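Local structure of zinc finger (CCCH type) motif-containing protein (Toxoplasma gondii, 7NG2) at residues N26-A37 and L82-Q91. The protein probably reads N6-methyladenosine in mRNA through this YTH domain, part of a CPSF4 protein linked to cleavage and polyadenylation. Sequence-based numbering, arbitrary orientation. Where two conformers were deposited one is given.
Sequences NIYTSIQHGVWA and LFPGIWGPVQ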
ATOM      1  N   ASN A  26      -4.147   6.058  11.618  1.00 19.86           N
ATOM      2  CA  ASN A  26      -3.863   4.667  11.275  1.00 18.69           C
ATOM      3  C   ASN A  26      -2.583   4.548  10.450  1.00 16.74           C
ATOM      4  O   ASN A  26      -1.820   3.586  10.615  1.00 16.87           O
ATOM      5  CB  ASN A  26      -5.054   4.044  10.547  1.00 20.12           C
ATOM      6  CG  ASN A  26      -6.247   3.833  11.461  1.00 23.32           C
ATOM      7  OD1 ASN A  26      -6.105   3.773  12.682  1.00 27.60           O
ATOM      8  ND2 ASN A  26      -7.426   3.712  10.872  1.00 28.54           N
ATOM      9  N   ILE A  27      -2.341   5.508   9.552  0.62 16.95           N
ATOM     10  CA  ILE A  27      -1.082   5.550   8.810  0.62 17.93           C
ATOM     11  C   ILE A  27       0.091   5.701   9.767  0.62 17.23           C
ATOM     12  O   ILE A  27       1.112   5.012   9.643  0.62 16.66           O
ATOM     13  CB  ILE A  27      -1.110   6.683   7.767  0.62 19.63           C
ATOM     14  CG1 ILE A  27      -2.255   6.476   6.775  0.62 21.84           C
ATOM     15  CG2 ILE A  27       0.237   6.775   7.046  0.62 19.84           C
ATOM     16  CD1 ILE A  27      -2.092   5.253   5.910  0.62 22.79           C
ATOM     17  N   TYR A  28      -0.039   6.603  10.743  1.00 18.10           N
ATOM     18  CA  TYR A  28       1.035   6.804  11.711  1.00 19.21           C
ATOM     19  C   TYR A  28       1.321   5.521  12.477  1.00 19.13           C
ATOM     20  O   TYR A  28       2.485   5.145  12.661  1.00 18.81           O
ATOM     21  CB  TYR A  28       0.676   7.933  12.678  1.00 22.04           C
ATOM     22  CG  TYR A  28       0.434   9.265  12.011  1.00 24.15           C
ATOM     23  CD1 TYR A  28       1.095   9.616  10.841  1.00 23.77           C
ATOM     24  CD2 TYR A  28      -0.466  10.174  12.555  1.00 27.20           C
ATOM     25  CE1 TYR A  28       0.869  10.842  10.233  1.00 25.47           C
ATOM     26  CE2 TYR A  28      -0.699  11.397  11.955  1.00 27.21           C
ATOM     27  CZ  TYR A  28      -0.031  11.726  10.795  1.00 26.74           C
ATOM     28  OH  TYR A  28      -0.266  12.942  10.197  1.00 32.33           O
ATOM     29  N   THR A  29       0.272   4.825  12.913  1.00 17.71           N
ATOM     30  CA  THR A  29       0.453   3.548  13.592  1.00 18.07           C
ATOM     31  C   THR A  29       1.142   2.535  12.685  1.00 16.50           C
ATOM     32  O   THR A  29       2.014   1.777  13.129  1.00 17.05           O
ATOM     33  CB  THR A  29      -0.907   3.030  14.061  1.00 18.68           C
ATOM     34  OG1 THR A  29      -1.443   3.940  15.031  1.00 21.81           O
ATOM     35  CG2 THR A  29      -0.779   1.656  14.680  1.00 19.29           C
ATOM     36  N   SER A  30       0.767   2.514  11.406  1.00 15.76           N
ATOM     37  CA  SER A  30       1.373   1.589  10.454  1.00 15.49           C
ATOM     38  C   SER A  30       2.868   1.850  10.304  1.00 15.06           C
ATOM     39  O   SER A  30       3.669   0.907  10.274  1.00 16.74           O
ATOM     40  CB  SER A  30       0.665   1.722   9.106  1.00 15.40           C
ATOM     41  OG  SER A  30       1.177   0.793   8.163  1.00 15.02           O
ATOM     42  N   ILE A  31       3.260   3.123  10.230  1.00 16.68           N
ATOM     43  CA  ILE A  31       4.673   3.473  10.124  1.00 17.02           C
ATOM     44  C   ILE A  31       5.401   3.125  11.417  1.00 18.09           C
ATOM     45  O   ILE A  31       6.524   2.605  11.398  1.00 22.11           O
ATOM     46  CB  ILE A  31       4.818   4.965   9.763  1.00 17.15           C
ATOM     47  CG1 ILE A  31       4.288   5.226   8.352  1.00 17.93           C
ATOM     48  CG2 ILE A  31       6.266   5.414   9.872  1.00 19.36           C
ATOM     49  CD1 ILE A  31       4.031   6.693   8.078  1.00 18.63           C
ATOM     50  N   GLN A  32       4.758   3.378  12.561  1.00 19.03           N
ATOM     51  CA  GLN A  32       5.405   3.176  13.852  1.00 21.02           C
ATOM     52  C   GLN A  32       5.677   1.700  14.117  1.00 19.41           C
ATOM     53  O   GLN A  32       6.727   1.348  14.671  1.00 22.90           O
ATOM     54  CB  GLN A  32       4.517   3.767  14.945  1.00 24.50           C
ATOM     55  CG  GLN A  32       5.110   3.772  16.333  1.00 30.31           C
ATOM     56  CD  GLN A  32       4.158   4.373  17.345  1.00 35.73           C
ATOM     57  OE1 GLN A  32       2.970   4.546  17.065  1.00 45.54           O
ATOM     58  NE2 GLN A  32       4.673   4.706  18.524  1.00 44.94           N
ATOM     59  N   HIS A  33       4.750   0.824  13.728  1.00 17.40           N
ATOM     60  CA  HIS A  33       4.816  -0.585  14.093  1.00 17.78           C
ATOM     61  C   HIS A  33       4.926  -1.546  12.916  1.00 17.13           C
ATOM     62  O   HIS A  33       5.030  -2.756  13.134  1.00 20.34           O
ATOM     63  CB  HIS A  33       3.624  -0.953  14.981  1.00 19.72           C
ATOM     64  CG  HIS A  33       3.580  -0.174  16.257  1.00 20.31           C
ATOM     65  ND1 HIS A  33       4.534  -0.314  17.241  1.00 23.13           N
ATOM     66  CD2 HIS A  33       2.711   0.762  16.706  1.00 22.29           C
ATOM     67  CE1 HIS A  33       4.248   0.491  18.249  1.00 23.64           C
ATOM     68  NE2 HIS A  33       3.146   1.155  17.949  1.00 25.96           N
ATOM     69  N   GLY A  34       4.928  -1.052  11.685  1.00 16.03           N
ATOM     70  CA  GLY A  34       5.120  -1.919  10.536  1.00 15.33           C
ATOM     71  C   GLY A  34       3.984  -2.899  10.339  1.00 15.05           C
ATOM     72  O   GLY A  34       4.216  -4.099  10.171  1.00 15.63           O
ATOM     73  N   VAL A  35       2.749  -2.402  10.333  1.00 15.27           N
ATOM     74  CA  VAL A  35       1.582  -3.272  10.399  1.00 15.14           C
ATOM     75  C   VAL A  35       0.439  -2.640   9.617  1.00 13.84           C
ATOM     76  O   VAL A  35       0.311  -1.414   9.545  1.00 14.78           O
ATOM     77  CB  VAL A  35       1.199  -3.547  11.877  1.00 16.45           C
ATOM     78  CG1 VAL A  35       0.832  -2.246  12.598  1.00 17.85           C
ATOM     79  CG2 VAL A  35       0.078  -4.579  11.983  1.00 17.73           C
ATOM     80  N   TRP A  36      -0.409  -3.489   9.043  1.00 13.79           N
ATOM     81  CA  TRP A  36      -1.637  -3.040   8.398  1.00 13.63           C
ATOM     82  C   TRP A  36      -2.686  -4.136   8.536  1.00 14.62           C
ATOM     83  O   TRP A  36      -2.369  -5.284   8.848  1.00 15.51           O
ATOM     84  CB  TRP A  36      -1.406  -2.694   6.912  1.00 14.42           C
ATOM     85  CG  TRP A  36      -2.519  -1.879   6.340  1.00 14.54           C
ATOM     86  CD1 TRP A  36      -3.382  -2.248   5.355  1.00 14.57           C
ATOM     87  CD2 TRP A  36      -2.889  -0.550   6.728  1.00 14.43           C
ATOM     88  NE1 TRP A  36      -4.273  -1.230   5.103  1.00 15.11           N
ATOM     89  CE2 TRP A  36      -3.996  -0.180   5.939  1.00 15.08           C
ATOM     90  CE3 TRP A  36      -2.403   0.353   7.680  1.00 14.36           C
ATOM     91  CZ2 TRP A  36      -4.619   1.068   6.059  1.00 16.07           C
ATOM     92  CZ3 TRP A  36      -3.024   1.590   7.804  1.00 16.34           C
ATOM     93  CH2 TRP A  36      -4.119   1.935   6.994  1.00 16.61           C
ATOM     94  N   ALA A  37      -3.942  -3.769   8.284  1.00 15.65           N
ATOM     95  CA  ALA A  37      -5.014  -4.740   8.132  1.00 15.37           C
ATOM     96  C   ALA A  37      -6.009  -4.167   7.138  1.00 15.05           C
ATOM     97  O   ALA A  37      -6.143  -2.948   7.008  1.00 16.56           O
ATOM     98  CB  ALA A  37      -5.708  -5.075   9.465  1.00 16.45           C
ATOM     99  N   LEU A  82      -0.101 -10.933  15.354  1.00 18.03           N
ATOM    100  CA  LEU A  82       0.612  -9.684  15.122  1.00 17.37           C
ATOM    101  C   LEU A  82      -0.210  -8.530  15.684  1.00 17.91           C
ATOM    102  O   LEU A  82      -1.345  -8.301  15.248  1.00 18.15           O
ATOM    103  CB  LEU A  82       0.868  -9.483  13.632  1.00 17.10           C
ATOM    104  CG  LEU A  82       1.614  -8.204  13.254  1.00 17.90           C
ATOM    105  CD1 LEU A  82       3.024  -8.230  13.824  1.00 18.97           C
ATOM    106  CD2 LEU A  82       1.638  -8.050  11.751  1.00 18.45           C
ATOM    107  N   PHE A  83       0.371  -7.802  16.645  1.00 17.48           N
ATOM    108  CA  PHE A  83      -0.244  -6.659  17.322  1.00 17.32           C
ATOM    109  C   PHE A  83      -1.747  -6.831  17.514  1.00 17.83           C
ATOM    110  O   PHE A  83      -2.532  -6.008  17.035  1.00 16.78           O
ATOM    111  CB  PHE A  83       0.104  -5.344  16.616  1.00 18.62           C
ATOM    112  CG  PHE A  83       1.566  -5.002  16.685  1.00 19.58           C
ATOM    113  CD1 PHE A  83       2.125  -4.535  17.863  1.00 25.24           C
ATOM    114  CD2 PHE A  83       2.384  -5.175  15.582  1.00 21.00           C
ATOM    115  CE1 PHE A  83       3.478  -4.232  17.934  1.00 26.99           C
ATOM    116  CE2 PHE A  83       3.731  -4.875  15.648  1.00 21.92           C
ATOM    117  CZ  PHE A  83       4.279  -4.403  16.821  1.00 23.47           C
ATOM    118  N   PRO A  84      -2.190  -7.857  18.236  1.00 18.01           N
ATOM    119  CA  PRO A  84      -3.636  -8.109  18.324  1.00 19.04           C
ATOM    120  C   PRO A  84      -4.371  -6.915  18.918  1.00 19.91           C
ATOM    121  O   PRO A  84      -3.980  -6.377  19.955  1.00 20.27           O
ATOM    122  CB  PRO A  84      -3.724  -9.338  19.237  1.00 22.04           C
ATOM    123  CG  PRO A  84      -2.395 -10.002  19.116  1.00 23.89           C
ATOM    124  CD  PRO A  84      -1.404  -8.895  18.921  1.00 19.66           C
ATOM    125  N   GLY A  85      -5.431  -6.486  18.228  1.00 18.49           N
ATOM    126  CA  GLY A  85      -6.298  -5.421  18.699  1.00 18.99           C
ATOM    127  C   GLY A  85      -5.782  -4.012  18.521  1.00 18.22           C
ATOM    128  O   GLY A  85      -6.413  -3.074  19.019  1.00 18.43           O
ATOM    129  N   ILE A  86      -4.674  -3.827  17.800  1.00 17.64           N
ATOM    130  CA  ILE A  86      -4.029  -2.519  17.727  1.00 18.40           C
ATOM    131  C   ILE A  86      -4.947  -1.453  17.137  1.00 18.70           C
ATOM    132  O   ILE A  86      -4.822  -0.268  17.469  1.00 20.91           O
ATOM    133  CB  ILE A  86      -2.687  -2.623  16.973  1.00 17.99           C
ATOM    134  CG1 ILE A  86      -1.861  -1.351  17.185  1.00 20.24           C
ATOM    135  CG2 ILE A  86      -2.913  -2.922  15.481  1.00 18.20           C
ATOM    136  CD1 ILE A  86      -0.451  -1.421  16.615  1.00 22.73           C
ATOM    137  N   TRP A  87      -5.881  -1.841  16.268  1.00 18.43           N
ATOM    138  CA  TRP A  87      -6.716  -0.863  15.577  1.00 18.99           C
ATOM    139  C   TRP A  87      -7.965  -0.496  16.356  1.00 19.75           C
ATOM    140  O   TRP A  87      -8.725   0.369  15.917  1.00 22.26           O
ATOM    141  CB  TRP A  87      -7.124  -1.369  14.189  1.00 18.26           C
ATOM    142  CG  TRP A  87      -5.959  -1.757  13.358  1.00 16.40           C
ATOM    143  CD1 TRP A  87      -5.652  -3.013  12.921  1.00 17.17           C
ATOM    144  CD2 TRP A  87      -4.911  -0.899  12.891  1.00 15.79           C
ATOM    145  NE1 TRP A  87      -4.489  -2.981  12.192  1.00 17.23           N
ATOM    146  CE2 TRP A  87      -4.011  -1.697  12.167  1.00 16.17           C
ATOM    147  CE3 TRP A  87      -4.651   0.471  13.013  1.00 18.01           C
ATOM    148  CZ2 TRP A  87      -2.869  -1.171  11.559  1.00 17.67           C
ATOM    149  CZ3 TRP A  87      -3.522   0.990  12.413  1.00 19.49           C
ATOM    150  CH2 TRP A  87      -2.642   0.172  11.697  1.00 19.39           C
ATOM    151  N   GLY A  88      -8.198  -1.121  17.499  1.00 20.83           N
ATOM    152  CA  GLY A  88      -9.422  -0.892  18.225  1.00 21.40           C
ATOM    153  C   GLY A  88     -10.564  -1.689  17.631  1.00 22.52           C
ATOM    154  O   GLY A  88     -10.357  -2.658  16.898  1.00 21.32           O
ATOM    155  N   PRO A  89     -11.799  -1.283  17.936  1.00 23.81           N
ATOM    156  CA  PRO A  89     -12.965  -2.107  17.565  1.00 25.06           C
ATOM    157  C   PRO A  89     -13.102  -2.409  16.079  1.00 22.85           C
ATOM    158  O   PRO A  89     -13.721  -3.422  15.724  1.00 25.14           O
ATOM    159  CB  PRO A  89     -14.147  -1.288  18.098  1.00 28.03           C
ATOM    160  CG  PRO A  89     -13.569  -0.515  19.243  1.00 30.38           C
ATOM    161  CD  PRO A  89     -12.170  -0.159  18.812  1.00 28.49           C
ATOM    162  N   VAL A  90     -12.564  -1.563  15.196  1.00 22.13           N
ATOM    163  CA  VAL A  90     -12.590  -1.873  13.767  1.00 22.68           C
ATOM    164  C   VAL A  90     -11.877  -3.187  13.459  1.00 22.23           C
ATOM    165  O   VAL A  90     -12.152  -3.814  12.431  1.00 23.31           O
ATOM    166  CB  VAL A  90     -12.047  -0.689  12.935  1.00 24.92           C
ATOM    167  CG1 VAL A  90     -10.541  -0.612  13.053  1.00 24.30           C
ATOM    168  CG2 VAL A  90     -12.463  -0.824  11.471  1.00 27.38           C
ATOM    169  N   GLN A  91     -10.977  -3.629  14.346  1.00 22.00           N
ATOM    170  CA  GLN A  91     -10.317  -4.923  14.183  1.00 22.28           C
ATOM    171  C   GLN A  91     -11.328  -6.029  13.898  1.00 23.98           C
ATOM    172  O   GLN A  91     -11.061  -6.939  13.106  1.00 25.50           O
ATOM    173  CB  GLN A  91      -9.522  -5.228  15.454  1.00 23.56           C
ATOM    174  CG  GLN A  91      -8.474  -6.307  15.337  1.00 23.85           C
ATOM    175  CD  GLN A  91      -7.182  -5.796  14.738  1.00 21.65           C
ATOM    176  OE1 GLN A  91      -6.452  -5.006  15.356  1.00 21.53           O
ATOM    177  NE2 GLN A  91      -6.889  -6.242  13.530  1.00 22.59           N
TER
HETATM  178  O   HOH W   1      -8.308   2.671  14.483  1.00 33.96           O
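One water molecule clasps the polar end of the contact, donating to N26 OD1 at 3.1 Å and to the carbonyl W87 O at 2.7 Å, which ties the helix to the type I turn G85–G88. The six-membered end of the W87 indole enters the angle between helix 24-33 and strand 35-36. The N26 amide stands nearly upright to that ring, its plane turned 79° from it, with OD1 3.6 Å from W87 CE3. The backbone carbonyls N26 O and V35 O both meet the indole at its edge, while T29 CG2 approaches obliquely, 3.6 Å from W87 CZ3. W36 crosses at about a right angle, setting its benzene ring obliquely against W87 CH2, and A37 CB sits 3.6 Å from W87 NE1. N97 OD1 takes a weak hydrogen bond from that nitrogen, helping to fix the ring's rotation, and also accepts from Q91 NE2; the weak bond from W87 N to Q91 OE1 holds the turn's backbone. H33 lays CB over one face of F83 in a CH-pi contact, 4.2 Å from the ring centroid. I86, with CG1 anti to the backbone N (chi1 -166°), reaches T29 CG2 tip to tip through CD1, while V35 CG2 slides alongside L82 CD2. S30 OG donates to V35 O at 2.7 Å from above the carbonyl plane and also bonds W102. The loop between strands 67-74 and 98-109 thus packs on the helix-to-strand corner; the water supplies the polar link, and no direct hydrogen bond joins the two segments. W36 and W87 probably correspond to two residues of the aromatic cage that holds the methylated adenine in other YTH domains, and an isopropanol bound near N26 is consistent with a pocket here.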